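Local atomic coordinates of CopN (Chlamydia pneumoniae, PDB entry 4NRH), a protein that probably acts as a gatekeeper of type III secretion, binding the chaperone Scc3 in a complex that directs the secretion of translocators. Residues E231-I236 against N267-A272; S261-L266 against N296-V301. All coordinates share one frame; numbering follows the deposited sequence.

Both contacts lie in the C-terminal helical bundle of CopN, in the third helical domain of this protein family, and their centres are about 12 Å apart. They share helix 259-272: interaction 2 uses its earlier turns, 261-266, against the end of helix 284-301, and interaction 1 uses 267-272 against helix 226-237. Along the chain the segments alternate, in the order 231-236, 261-266, 267-272, 296-301, so helix 259-272 is tied to a helix before it and to one after it. The two contacts meet where Asn267 OD1 lies 3.3 Å from Leu298 CD1. Phe270, in segment 267-272 but facing away from 231-236, packs on Leu46 of the chaperone chain, which places this bundle at the chaperone interface.

Interaction 1: E231-I236 against N267-A272; sequences ESYHKI and NLFFSA
Tyr233 and Phe269 form the aromatic part of this buried contact, their side chains lying alongside each other and pointing opposite ways. The ring planes are inclined at 38° with centroids 5.6 Å apart, an oblique pair in which Tyr233 CD1 and Phe269 CD1 approach to 3.9 Å. A chi1 of -179° sets CG of Tyr233 anti to its backbone N, and the ring beyond it borders both Phe269 and Ala272. The Phe269 ring packs against the backbone of 231-236, with Tyr233 CA over one face.

Aliphatic groups fill in around the rings. Ile236 crosses Phe269 at about a right angle and sets its CD1 3.6 Å from CE2 of that ring, while Ser232 CB lies 4.1 Å from Phe269 CZ. At the far end of the tyrosine, Ala272 CB rests 3.5 Å from Tyr233 CZ.

The axes of the two segments cross at -64° and approach to 11.3 Å, a steep helix-helix packing within the all-helical C-terminal bundle, bridged by long aromatic side chains. Phe202 of helix 179-215 adds an edge-to-face partner to Tyr233.

The polar groups find partners around the contact. Thr276 OG1 hydrogen-bonds both Tyr233 OH and Ala272 O, joining the phenol to the end of segment 267-272 through one hydroxyl, and Ser232 OG is bonded to Glu250.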
loop_
_atom_site.group_PDB
_atom_site.type_symbol
_atom_site.label_atom_id
_atom_site.label_comp_id
_atom_site.label_asym_id
_atom_site.label_seq_id
_atom_site.Cartn_x
_atom_site.Cartn_y
_atom_site.Cartn_z
ATOM N N GLU A 231 0.762 18.418 3.599
ATOM C CA GLU A 231 0.864 18.729 2.177
ATOM C C GLU A 231 2.287 19.133 1.799
ATOM O O GLU A 231 2.755 18.825 0.705
ATOM C CB GLU A 231 -0.126 19.832 1.794
ATOM C CG GLU A 231 -1.577 19.370 1.772
ATOM C CD GLU A 231 -2.562 20.522 1.693
ATOM O OE1 GLU A 231 -2.148 21.680 1.910
ATOM O OE2 GLU A 231 -3.753 20.267 1.416
ATOM N N SER A 232 2.967 19.827 2.708
ATOM C CA SER A 232 4.357 20.214 2.486
ATOM C C SER A 232 5.246 18.977 2.480
ATOM O O SER A 232 6.140 18.846 1.643
ATOM C CB SER A 232 4.827 21.201 3.559
ATOM O OG SER A 232 4.260 22.484 3.360
ATOM N N TYR A 233 4.989 18.079 3.426
ATOM C CA TYR A 233 5.700 16.808 3.533
ATOM C C TYR A 233 5.607 16.015 2.233
ATOM O O TYR A 233 6.606 15.488 1.742
ATOM C CB TYR A 233 5.137 15.996 4.703
ATOM C CG TYR A 233 5.808 14.662 4.945
ATOM C CD1 TYR A 233 7.161 14.583 5.248
ATOM C CD2 TYR A 233 5.077 13.481 4.903
ATOM C CE1 TYR A 233 7.772 13.362 5.480
ATOM C CE2 TYR A 233 5.675 12.259 5.137
ATOM C CZ TYR A 233 7.023 12.203 5.425
ATOM O OH TYR A 233 7.619 10.984 5.654
ATOM N N HIS A 234 4.401 15.936 1.681
ATOM C CA HIS A 234 4.166 15.207 0.440
ATOM C C HIS A 234 4.765 15.934 -0.759
ATOM O O HIS A 234 5.221 15.301 -1.711
ATOM C CB HIS A 234 2.668 14.989 0.231
ATOM C CG HIS A 234 2.055 14.058 1.229
ATOM N ND1 HIS A 234 0.767 14.209 1.695
ATOM C CD2 HIS A 234 2.553 12.962 1.848
ATOM C CE1 HIS A 234 0.500 13.247 2.561
ATOM N NE2 HIS A 234 1.567 12.476 2.670
ATOM N N LYS A 235 4.757 17.262 -0.709
ATOM C CA LYS A 235 5.379 18.075 -1.748
ATOM C C LYS A 235 6.877 17.809 -1.799
ATOM O O LYS A 235 7.470 17.708 -2.874
ATOM C CB LYS A 235 5.118 19.562 -1.499
ATOM C CG LYS A 235 5.592 20.477 -2.616
ATOM C CD LYS A 235 5.116 21.904 -2.396
ATOM C CE LYS A 235 5.695 22.850 -3.437
ATOM N NZ LYS A 235 5.275 24.260 -3.198
ATOM N N ILE A 236 7.479 17.695 -0.621
ATOM C CA ILE A 236 8.905 17.421 -0.501
ATOM C C ILE A 236 9.233 15.986 -0.922
ATOM O O ILE A 236 10.218 15.749 -1.623
ATOM C CB ILE A 236 9.392 17.678 0.938
ATOM C CG1 ILE A 236 9.291 19.167 1.270
ATOM C CG2 ILE A 236 10.817 17.216 1.112
ATOM C CD1 ILE A 236 9.777 19.518 2.659
ATOM N N ASN A 267 12.845 18.460 12.120
ATOM C CA ASN A 267 12.939 17.266 12.952
ATOM C C ASN A 267 11.681 16.417 12.831
ATOM O O ASN A 267 11.739 15.188 12.870
ATOM C CB ASN A 267 13.177 17.645 14.414
ATOM C CG ASN A 267 14.601 18.091 14.676
ATOM O OD1 ASN A 267 15.538 17.635 14.020
ATOM N ND2 ASN A 267 14.771 18.988 15.639
ATOM N N LEU A 268 10.543 17.088 12.690
ATOM C CA LEU A 268 9.265 16.410 12.518
ATOM C C LEU A 268 9.228 15.667 11.185
ATOM O O LEU A 268 8.771 14.525 11.113
ATOM C CB LEU A 268 8.115 17.412 12.608
ATOM C CG LEU A 268 6.718 16.802 12.681
ATOM C CD1 LEU A 268 6.659 15.824 13.839
ATOM C CD2 LEU A 268 5.667 17.888 12.836
ATOM N N PHE A 269 9.701 16.325 10.131
ATOM C CA PHE A 269 9.790 15.710 8.810
ATOM C C PHE A 269 10.717 14.500 8.814
ATOM O O PHE A 269 10.404 13.468 8.219
ATOM C CB PHE A 269 10.269 16.727 7.771
ATOM C CG PHE A 269 9.191 17.660 7.291
ATOM C CD1 PHE A 269 7.875 17.483 7.685
ATOM C CD2 PHE A 269 9.495 18.708 6.440
ATOM C CE1 PHE A 269 6.883 18.338 7.241
ATOM C CE2 PHE A 269 8.508 19.567 5.993
ATOM C CZ PHE A 269 7.200 19.381 6.395
ATOM N N PHE A 270 11.862 14.637 9.478
ATOM C CA PHE A 270 12.844 13.561 9.545
ATOM C C PHE A 270 12.286 12.364 10.309
ATOM O O PHE A 270 12.474 11.217 9.906
ATOM C CB PHE A 270 14.140 14.048 10.201
ATOM C CG PHE A 270 15.280 13.076 10.083
ATOM C CD1 PHE A 270 15.475 12.095 11.042
ATOM C CD2 PHE A 270 16.150 13.135 9.006
ATOM C CE1 PHE A 270 16.518 11.195 10.932
ATOM C CE2 PHE A 270 17.194 12.239 8.891
ATOM C CZ PHE A 270 17.379 11.268 9.855
ATOM N N SER A 271 11.604 12.643 11.413
ATOM C CA SER A 271 10.975 11.599 12.213
ATOM C C SER A 271 9.876 10.890 11.427
ATOM O O SER A 271 9.621 9.703 11.631
ATOM C CB SER A 271 10.406 12.185 13.506
ATOM O OG SER A 271 11.392 12.921 14.208
ATOM N N ALA A 272 9.233 11.624 10.523
ATOM C CA ALA A 272 8.146 11.080 9.714
ATOM C C ALA A 272 8.631 9.990 8.761
ATOM O O ALA A 272 7.852 9.139 8.331
ATOM C CB ALA A 272 7.462 12.194 8.933
#

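Interaction 2: S261-L266 against N296-V301; sequences SVTGVL and NALDAV
Leu266 and Leu298 pack together in an apolar, nearly antiparallel helix-helix contact at the C-terminal edge of the CopN bundle, where helix 259-272 runs beside the last turns of helix 284-301. The segment axes make an angle of 167° and come within 9.9 Å, and Thr263 and Leu298 have the nearest CA atoms across the two segments.

The two leucine side chains run side by side with their directions reversed. Leu298 CG is anti to its carbonyl carbon (chi1 -80°), and beyond it the CD2 branch touches two residues one turn apart: it lies 3.6 Å from Leu266 CB and 3.8 Å from Thr263 CG2. Both methyls of Leu266 border Ala297 CB, CD2 at 4.0 Å. CD1 additionally meets Leu298 CD2 and Val301 CG2, and it runs up to the backbone of the other helix, 4.0 Å from Leu298 N.

Val301 closes the other end of the contact with both methyls. Its CG2 meets Val262 CG1 at 3.8 Å, and its CG1 approaches Thr263 OG1 at 3.7 Å, a van der Waals contact; the hydroxyl's hydrogen bond goes to Val259 O, one turn earlier in its own helix. Thr263 thus offers its methyl to Leu298 and the flank of its hydroxyl to Val301.

Helix 244-255 takes up the inner side of segment 261-266, with Val251 touching both Val262 and Val265, while helix 179-215 reaches Val265 through Leu209 and Ser261 through Leu213.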
loop_
_atom_site.group_PDB
_atom_site.type_symbol
_atom_site.label_atom_id
_atom_site.label_comp_id
_atom_site.label_asym_id
_atom_site.label_seq_id
_atom_site.Cartn_x
_atom_site.Cartn_y
_atom_site.Cartn_z
ATOM N N SER A 261 11.532 27.166 15.327
ATOM C CA SER A 261 10.339 26.744 14.604
ATOM C C SER A 261 10.721 25.917 13.382
ATOM O O SER A 261 10.168 24.842 13.151
ATOM C CB SER A 261 9.505 27.955 14.186
ATOM O OG SER A 261 9.045 28.672 15.318
ATOM N N VAL A 262 11.663 26.436 12.600
ATOM C CA VAL A 262 12.148 25.757 11.405
ATOM C C VAL A 262 12.772 24.411 11.764
ATOM O O VAL A 262 12.472 23.391 11.141
ATOM C CB VAL A 262 13.181 26.618 10.652
ATOM C CG1 VAL A 262 13.829 25.820 9.529
ATOM C CG2 VAL A 262 12.524 27.873 10.107
ATOM N N THR A 263 13.639 24.421 12.772
ATOM C CA THR A 263 14.272 23.207 13.277
ATOM C C THR A 263 13.239 22.174 13.723
ATOM O O THR A 263 13.367 20.986 13.424
ATOM C CB THR A 263 15.217 23.521 14.457
ATOM O OG1 THR A 263 16.278 24.373 14.006
ATOM C CG2 THR A 263 15.811 22.242 15.033
ATOM N N GLY A 264 12.215 22.637 14.435
ATOM C CA GLY A 264 11.166 21.764 14.932
ATOM C C GLY A 264 10.432 21.029 13.826
ATOM O O GLY A 264 10.163 19.831 13.937
ATOM N N VAL A 265 10.106 21.750 12.758
ATOM C CA VAL A 265 9.415 21.160 11.616
ATOM C C VAL A 265 10.322 20.176 10.880
ATOM O O VAL A 265 9.885 19.096 10.477
ATOM C CB VAL A 265 8.926 22.243 10.634
ATOM C CG1 VAL A 265 8.347 21.609 9.379
ATOM C CG2 VAL A 265 7.891 23.132 11.304
ATOM N N LEU A 266 11.587 20.554 10.715
ATOM C CA LEU A 266 12.568 19.699 10.052
ATOM C C LEU A 266 12.746 18.379 10.796
ATOM O O LEU A 266 12.797 17.313 10.184
ATOM C CB LEU A 266 13.913 20.416 9.931
ATOM C CG LEU A 266 14.020 21.518 8.877
ATOM C CD1 LEU A 266 15.297 22.320 9.071
ATOM C CD2 LEU A 266 13.968 20.921 7.482
ATOM N N ASN A 296 20.936 17.780 6.355
ATOM C CA ASN A 296 21.747 18.895 5.880
ATOM C C ASN A 296 21.074 20.234 6.153
ATOM O O ASN A 296 21.736 21.210 6.508
ATOM C CB ASN A 296 22.033 18.751 4.383
ATOM C CG ASN A 296 23.005 17.630 4.081
ATOM O OD1 ASN A 296 23.449 16.916 4.982
ATOM N ND2 ASN A 296 23.346 17.470 2.807
ATOM N N ALA A 297 19.757 20.273 5.980
ATOM C CA ALA A 297 18.985 21.486 6.223
ATOM C C ALA A 297 19.046 21.892 7.690
ATOM O O ALA A 297 19.174 23.072 8.011
ATOM C CB ALA A 297 17.539 21.290 5.786
ATOM N N LEU A 298 18.962 20.904 8.576
ATOM C CA LEU A 298 19.082 21.133 10.013
ATOM C C LEU A 298 20.414 21.779 10.384
ATOM O O LEU A 298 20.463 22.695 11.204
ATOM C CB LEU A 298 18.916 19.818 10.775
ATOM C CG LEU A 298 17.484 19.333 10.997
ATOM C CD1 LEU A 298 17.479 17.874 11.420
ATOM C CD2 LEU A 298 16.796 20.196 12.042
ATOM N N ASP A 299 21.490 21.292 9.777
ATOM C CA ASP A 299 22.828 21.811 10.041
ATOM C C ASP A 299 22.979 23.251 9.556
ATOM O O ASP A 299 23.528 24.097 10.262
ATOM C CB ASP A 299 23.883 20.919 9.385
ATOM C CG ASP A 299 23.943 19.536 10.004
ATOM O OD1 ASP A 299 23.571 19.397 11.190
ATOM O OD2 ASP A 299 24.360 18.587 9.308
ATOM N N ALA A 300 22.496 23.516 8.346
ATOM C CA ALA A 300 22.558 24.850 7.756
ATOM C C ALA A 300 21.785 25.876 8.581
ATOM O O ALA A 300 22.215 27.019 8.731
ATOM C CB ALA A 300 22.034 24.818 6.327
ATOM N N VAL A 301 20.640 25.456 9.109
ATOM C CA VAL A 301 19.754 26.344 9.859
ATOM C C VAL A 301 20.332 26.748 11.217
ATOM O O VAL A 301 20.210 27.903 11.632
ATOM C CB VAL A 301 18.363 25.690 10.065
ATOM C CG1 VAL A 301 17.569 26.410 11.146
ATOM C CG2 VAL A 301 17.588 25.673 8.757
#